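PDB 1O65: protein YiiM, which is of unproven function but carries a MOSC domain and may, like its family, bind molybdenum and act as an oxidoreductase on nitrogenous compounds. Local coordinates for residues Val110-Ile115 with Ser126-Pro131; Gly152-Leu157 with Ile189-Pro194. All coordinates share one frame; numbering follows the deposited sequence.

Contact 1. Residues Val110-Ile115 with Ser126-Pro131; sequences VYMGDI and SQPRSP
Met112 reaches across to the end of strand 121-128 with its thioether, and no hydrogen bond joins the two segments. Its methyl CE lies 3.5 Å from Ser126 O and 3.6 Å from Gln127 CA, so it rests on the strand backbone, while SD packs 4.0 Å from Pro128 CD. The methionine and the proline ring cross at about a right angle. Bends at chi2 and chi3 (-64° and -63°) curl the chain so that CE comes down beside the peptide between Ser126 and Gln127. Ala186 of helix 183-191 touches both Met112 and Pro128, making this a buried junction between the MOSC beta structure and the C-terminal helices. Met112 is itself the second residue of a type II turn running from Tyr111 to Asp114, with Gly113 third, at the positive phi (89°) such a turn needs, and Asp114 N bonded to Tyr111 O at 3.0 Å. Asp114 OD2 takes Tyr111 N at 2.8 Å, from above the carboxylate plane, and Arg177 forms a salt bridge with OD1. On the strand side, Gln127 NE2 gives a 3.1 Å bond to Pro128 O and OE1 is held by Ser210, while Asp66 O bonds Ser126 OG.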
loop_
_atom_site.group_PDB
_atom_site.type_symbol
_atom_site.label_atom_id
_atom_site.label_comp_id
_atom_site.label_asym_id
_atom_site.label_seq_id
_atom_site.Cartn_x
_atom_site.Cartn_y
_atom_site.Cartn_z
ATOM N N VAL A 110 7.918 7.061 1.322
ATOM C CA VAL A 110 7.219 6.363 2.406
ATOM C C VAL A 110 8.069 5.139 2.771
ATOM O O VAL A 110 8.455 4.378 1.882
ATOM C CB VAL A 110 5.784 6.001 2.041
ATOM C CG1 VAL A 110 5.132 5.034 3.017
ATOM C CG2 VAL A 110 4.941 7.288 2.027
ATOM N N TYR A 111 8.435 5.003 4.038
ATOM C CA TYR A 111 9.277 3.884 4.445
ATOM C C TYR A 111 8.503 2.769 5.141
ATOM O O TYR A 111 7.506 3.000 5.843
ATOM C CB TYR A 111 10.389 4.402 5.371
ATOM C CG TYR A 111 11.467 5.211 4.662
ATOM C CD1 TYR A 111 11.162 6.460 4.134
ATOM C CD2 TYR A 111 12.764 4.734 4.503
ATOM C CE1 TYR A 111 12.101 7.221 3.492
ATOM C CE2 TYR A 111 13.718 5.504 3.847
ATOM C CZ TYR A 111 13.378 6.742 3.341
ATOM O OH TYR A 111 14.290 7.519 2.668
ATOM N N MET A 112 9.000 1.541 4.985
ATOM C CA MET A 112 8.395 0.376 5.650
ATOM C C MET A 112 8.466 0.602 7.155
ATOM O O MET A 112 9.527 1.002 7.621
ATOM C CB MET A 112 9.212 -0.872 5.327
ATOM C CG MET A 112 9.258 -1.203 3.837
ATOM S SD MET A 112 7.632 -1.613 3.163
ATOM C CE MET A 112 7.271 -3.074 4.109
ATOM N N GLY A 113 7.398 0.366 7.886
ATOM C CA GLY A 113 7.363 0.564 9.320
ATOM C C GLY A 113 6.954 1.994 9.674
ATOM O O GLY A 113 6.855 2.285 10.870
ATOM N N ASP A 114 6.760 2.873 8.709
ATOM C CA ASP A 114 6.405 4.252 9.090
ATOM C C ASP A 114 5.127 4.193 9.924
ATOM O O ASP A 114 4.214 3.418 9.626
ATOM C CB ASP A 114 6.258 5.228 7.947
ATOM C CG ASP A 114 7.521 5.823 7.376
ATOM O OD1 ASP A 114 8.619 5.843 7.982
ATOM O OD2 ASP A 114 7.414 6.332 6.222
ATOM N N ILE A 115 5.137 4.958 11.006
ATOM C CA ILE A 115 3.977 5.010 11.882
ATOM C C ILE A 115 3.417 6.437 11.798
ATOM O O ILE A 115 4.139 7.408 12.022
ATOM C CB ILE A 115 4.274 4.653 13.327
ATOM C CG1 ILE A 115 4.758 3.201 13.445
ATOM C CG2 ILE A 115 3.045 4.874 14.227
ATOM C CD1 ILE A 115 5.439 2.909 14.771
ATOM N N SER A 126 2.837 -1.596 6.363
ATOM C CA SER A 126 3.209 -3.005 6.551
ATOM C C SER A 126 3.735 -3.671 5.307
ATOM O O SER A 126 4.466 -4.660 5.378
ATOM C CB SER A 126 1.950 -3.743 7.059
ATOM O OG SER A 126 1.053 -3.850 5.951
ATOM N N GLN A 127 3.407 -3.153 4.123
ATOM C CA GLN A 127 3.906 -3.739 2.878
ATOM C C GLN A 127 3.453 -2.913 1.676
ATOM O O GLN A 127 2.479 -2.157 1.762
ATOM C CB GLN A 127 3.332 -5.163 2.683
ATOM C CG GLN A 127 1.805 -5.172 2.562
ATOM C CD GLN A 127 1.273 -6.529 2.110
ATOM O OE1 GLN A 127 1.224 -7.511 2.848
ATOM N NE2 GLN A 127 0.912 -6.621 0.829
ATOM N N PRO A 128 4.171 -3.067 0.572
ATOM C CA PRO A 128 3.747 -2.431 -0.688
ATOM C C PRO A 128 2.488 -3.157 -1.127
ATOM O O PRO A 128 2.261 -4.264 -0.610
ATOM C CB PRO A 128 4.902 -2.637 -1.630
ATOM C CG PRO A 128 6.048 -3.134 -0.821
ATOM C CD PRO A 128 5.485 -3.706 0.454
ATOM N N ARG A 129 1.555 -2.521 -1.810
ATOM C CA ARG A 129 0.353 -3.207 -2.277
ATOM C C ARG A 129 0.746 -4.100 -3.466
ATOM O O ARG A 129 1.508 -3.688 -4.348
ATOM C CB ARG A 129 -0.736 -2.207 -2.635
ATOM C CG ARG A 129 -2.080 -2.821 -3.083
ATOM C CD ARG A 129 -2.087 -2.981 -4.611
ATOM N NE ARG A 129 -3.446 -3.212 -5.106
ATOM C CZ ARG A 129 -4.381 -2.267 -5.224
ATOM N NH1 ARG A 129 -4.111 -1.002 -4.882
ATOM N NH2 ARG A 129 -5.591 -2.614 -5.648
ATOM N N SER A 130 0.279 -5.308 -3.472
ATOM C CA SER A 130 0.499 -6.339 -4.462
ATOM C C SER A 130 -0.521 -6.354 -5.595
ATOM O O SER A 130 -1.589 -6.944 -5.444
ATOM C CB SER A 130 0.345 -7.714 -3.761
ATOM O OG SER A 130 1.569 -8.341 -3.539
ATOM N N PRO A 131 -0.175 -5.862 -6.769
ATOM C CA PRO A 131 -1.079 -5.884 -7.911
ATOM C C PRO A 131 -1.633 -7.286 -8.146
ATOM O O PRO A 131 -0.926 -8.290 -8.068
ATOM C CB PRO A 131 -0.248 -5.424 -9.083
ATOM C CG PRO A 131 1.132 -5.261 -8.620
ATOM C CD PRO A 131 1.159 -5.351 -7.130
#

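Contact 2. Residues Gly152-Leu157 with Ile189-Pro194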
loop_
_atom_site.group_PDB
_atom_site.type_symbol
_atom_site.label_atom_id
_atom_site.label_comp_id
_atom_site.label_asym_id
_atom_site.label_seq_id
_atom_site.Cartn_x
_atom_site.Cartn_y
_atom_site.Cartn_z
ATOM N N GLY A 152 6.297 0.010 -10.313
ATOM C CA GLY A 152 6.426 0.179 -8.856
ATOM C C GLY A 152 5.324 1.087 -8.341
ATOM O O GLY A 152 5.290 1.381 -7.142
ATOM N N LYS A 153 4.391 1.496 -9.194
ATOM C CA LYS A 153 3.307 2.395 -8.796
ATOM C C LYS A 153 2.186 1.568 -8.180
ATOM O O LYS A 153 1.112 1.439 -8.764
ATOM C CB LYS A 153 2.809 3.186 -10.013
ATOM C CG LYS A 153 3.942 3.978 -10.681
ATOM C CD LYS A 153 3.413 4.716 -11.915
ATOM C CE LYS A 153 4.532 5.183 -12.831
ATOM N NZ LYS A 153 5.232 6.380 -12.289
ATOM N N VAL A 154 2.431 1.103 -6.943
ATOM C CA VAL A 154 1.481 0.166 -6.338
ATOM C C VAL A 154 0.810 0.678 -5.091
ATOM O O VAL A 154 -0.304 0.229 -4.777
ATOM C CB VAL A 154 2.210 -1.156 -6.034
ATOM C CG1 VAL A 154 2.854 -1.732 -7.285
ATOM C CG2 VAL A 154 3.285 -0.939 -4.950
ATOM N N GLY A 155 1.383 1.685 -4.418
ATOM C CA GLY A 155 0.692 2.079 -3.164
ATOM C C GLY A 155 1.125 1.097 -2.066
ATOM O O GLY A 155 2.043 0.312 -2.258
ATOM N N TRP A 156 0.533 1.197 -0.892
ATOM C CA TRP A 156 0.953 0.366 0.235
ATOM C C TRP A 156 -0.179 0.132 1.223
ATOM O O TRP A 156 -1.182 0.835 1.209
ATOM C CB TRP A 156 2.123 1.050 0.962
ATOM C CG TRP A 156 1.800 2.461 1.349
ATOM C CD1 TRP A 156 1.204 2.886 2.500
ATOM C CD2 TRP A 156 2.042 3.627 0.555
ATOM N NE1 TRP A 156 1.091 4.255 2.480
ATOM C CE2 TRP A 156 1.577 4.735 1.292
ATOM C CE3 TRP A 156 2.597 3.847 -0.714
ATOM C CZ2 TRP A 156 1.640 6.039 0.801
ATOM C CZ3 TRP A 156 2.652 5.141 -1.203
ATOM C CH2 TRP A 156 2.181 6.214 -0.445
ATOM N N LEU A 157 0.017 -0.837 2.139
ATOM C CA LEU A 157 -1.071 -1.120 3.082
ATOM C C LEU A 157 -0.629 -0.718 4.475
ATOM O O LEU A 157 0.573 -0.503 4.662
ATOM C CB LEU A 157 -1.435 -2.602 3.052
ATOM C CG LEU A 157 -1.717 -3.239 1.701
ATOM C CD1 LEU A 157 -1.976 -4.727 1.797
ATOM C CD2 LEU A 157 -2.909 -2.517 1.030
ATOM N N ILE A 189 12.784 -5.144 -4.403
ATOM C CA ILE A 189 13.343 -6.362 -3.849
ATOM C C ILE A 189 12.392 -7.532 -4.121
ATOM O O ILE A 189 12.819 -8.669 -4.337
ATOM C CB ILE A 189 13.541 -6.244 -2.313
ATOM C CG1 ILE A 189 14.627 -5.217 -1.998
ATOM C CG2 ILE A 189 13.852 -7.619 -1.747
ATOM C CD1 ILE A 189 14.826 -4.865 -0.540
ATOM N N ALA A 190 11.096 -7.315 -4.026
ATOM C CA ALA A 190 10.156 -8.399 -4.257
ATOM C C ALA A 190 10.008 -8.744 -5.734
ATOM O O ALA A 190 9.929 -9.928 -6.021
ATOM C CB ALA A 190 8.744 -8.062 -3.760
ATOM N N TRP A 191 9.948 -7.721 -6.603
ATOM C CA TRP A 191 9.592 -8.013 -7.984
ATOM C C TRP A 191 10.533 -7.573 -9.080
ATOM O O TRP A 191 10.279 -7.905 -10.245
ATOM C CB TRP A 191 8.225 -7.330 -8.249
ATOM C CG TRP A 191 7.122 -7.623 -7.303
ATOM C CD1 TRP A 191 6.677 -8.867 -6.934
ATOM C CD2 TRP A 191 6.301 -6.691 -6.589
ATOM N NE1 TRP A 191 5.635 -8.742 -6.065
ATOM C CE2 TRP A 191 5.374 -7.429 -5.835
ATOM C CE3 TRP A 191 6.232 -5.292 -6.552
ATOM C CZ2 TRP A 191 4.402 -6.839 -5.004
ATOM C CZ3 TRP A 191 5.270 -4.718 -5.736
ATOM C CH2 TRP A 191 4.379 -5.474 -4.959
ATOM N N HIS A 192 11.562 -6.765 -8.827
ATOM C CA HIS A 192 12.415 -6.316 -9.920
ATOM C C HIS A 192 13.798 -6.929 -9.925
ATOM O O HIS A 192 14.364 -7.153 -10.998
ATOM C CB HIS A 192 12.572 -4.772 -9.877
ATOM C CG HIS A 192 11.296 -4.003 -9.992
ATOM N ND1 HIS A 192 11.194 -2.690 -9.620
ATOM C CD2 HIS A 192 10.051 -4.350 -10.389
ATOM C CE1 HIS A 192 9.968 -2.242 -9.810
ATOM N NE2 HIS A 192 9.236 -3.252 -10.283
ATOM N N MET A 193 14.419 -7.151 -8.767
ATOM C CA MET A 193 15.766 -7.687 -8.769
ATOM C C MET A 193 15.843 -9.199 -8.770
ATOM O O MET A 193 14.906 -9.919 -8.415
ATOM C CB MET A 193 16.608 -7.141 -7.633
ATOM C CG MET A 193 15.957 -6.826 -6.321
ATOM S SD MET A 193 17.096 -7.041 -4.917
ATOM C CE MET A 193 16.882 -8.782 -4.600
ATOM N N PRO A 194 16.995 -9.685 -9.246
ATOM C CA PRO A 194 17.232 -11.121 -9.244
ATOM C C PRO A 194 17.495 -11.586 -7.813
ATOM O O PRO A 194 17.782 -10.782 -6.936
ATOM C CB PRO A 194 18.446 -11.336 -10.130
ATOM C CG PRO A 194 18.953 -9.992 -10.481
ATOM C CD PRO A 194 17.837 -8.998 -10.259
#
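Gly152 and Trp191 mark the closest backbone approach, yet their CA atoms are still 8.8 Å apart, so side chains have to bridge most of the gap. Gly152 ends helix 144-151 by taking a positive phi of 85°, and the chain then folds through an inverse gamma turn centred on Lys153, with a weak bond from Val154 N to Gly152 O, before entering strand 156-160. Facing it are the last residues of helix 183-191, among them Trp191, followed by His192.

From this bend Val154 points toward the helix end, and its CG1 meets the six-membered ring of Trp191 at CZ3, 4.1 Å away. The two side chains approach obliquely. In Val154, chi1 of -56° sets CG1 beside the backbone N and anti to the carbonyl carbon, the branch that touches the indole. Ala190 CB lies 3.8 Å above one face of the Trp191 indole, on its five-membered side and displaced toward the rim. The second touch is looser: Gly152 N comes to the edge of the His192 imidazole, near its plane, 4.3 Å from CE1. A hydrogen bond between His192 NE2 and Gln149 O helps hold the imidazole and links His192 to the last turn of helix 144-151.

Trp213 and Phe229 meet the Trp191 indole edge-to-face, and Ser130 and Pro131 also touch it. Val154 packs in turn on Pro128 of strand 121-128, so the contact joins the lead-in to strand 156-160 with the C-terminal helical region.

How the contacts relate
The centres of the two contacts lie 10 Å apart, and they come in series along the chain: contact 1 closes before contact 2 opens. Both reach the same mixed sheet, where strands 121-128 and 156-160 run antiparallel as neighbours. Probable hydrogen bonds couple them directly, Leu157 N to Gln127 O at 2.8 Å and Arg129 N to Gly155 O at 2.9 Å. Helix 183-191 is common to both, meeting contact 1 through Ala186. Contact 1 packs two parts of the MOSC region together beside this helix, the first in the YiiM-like three-helix range, while contact 2 joins the MOSC region to its C-terminal end; the first contact is buried, the second only partly so.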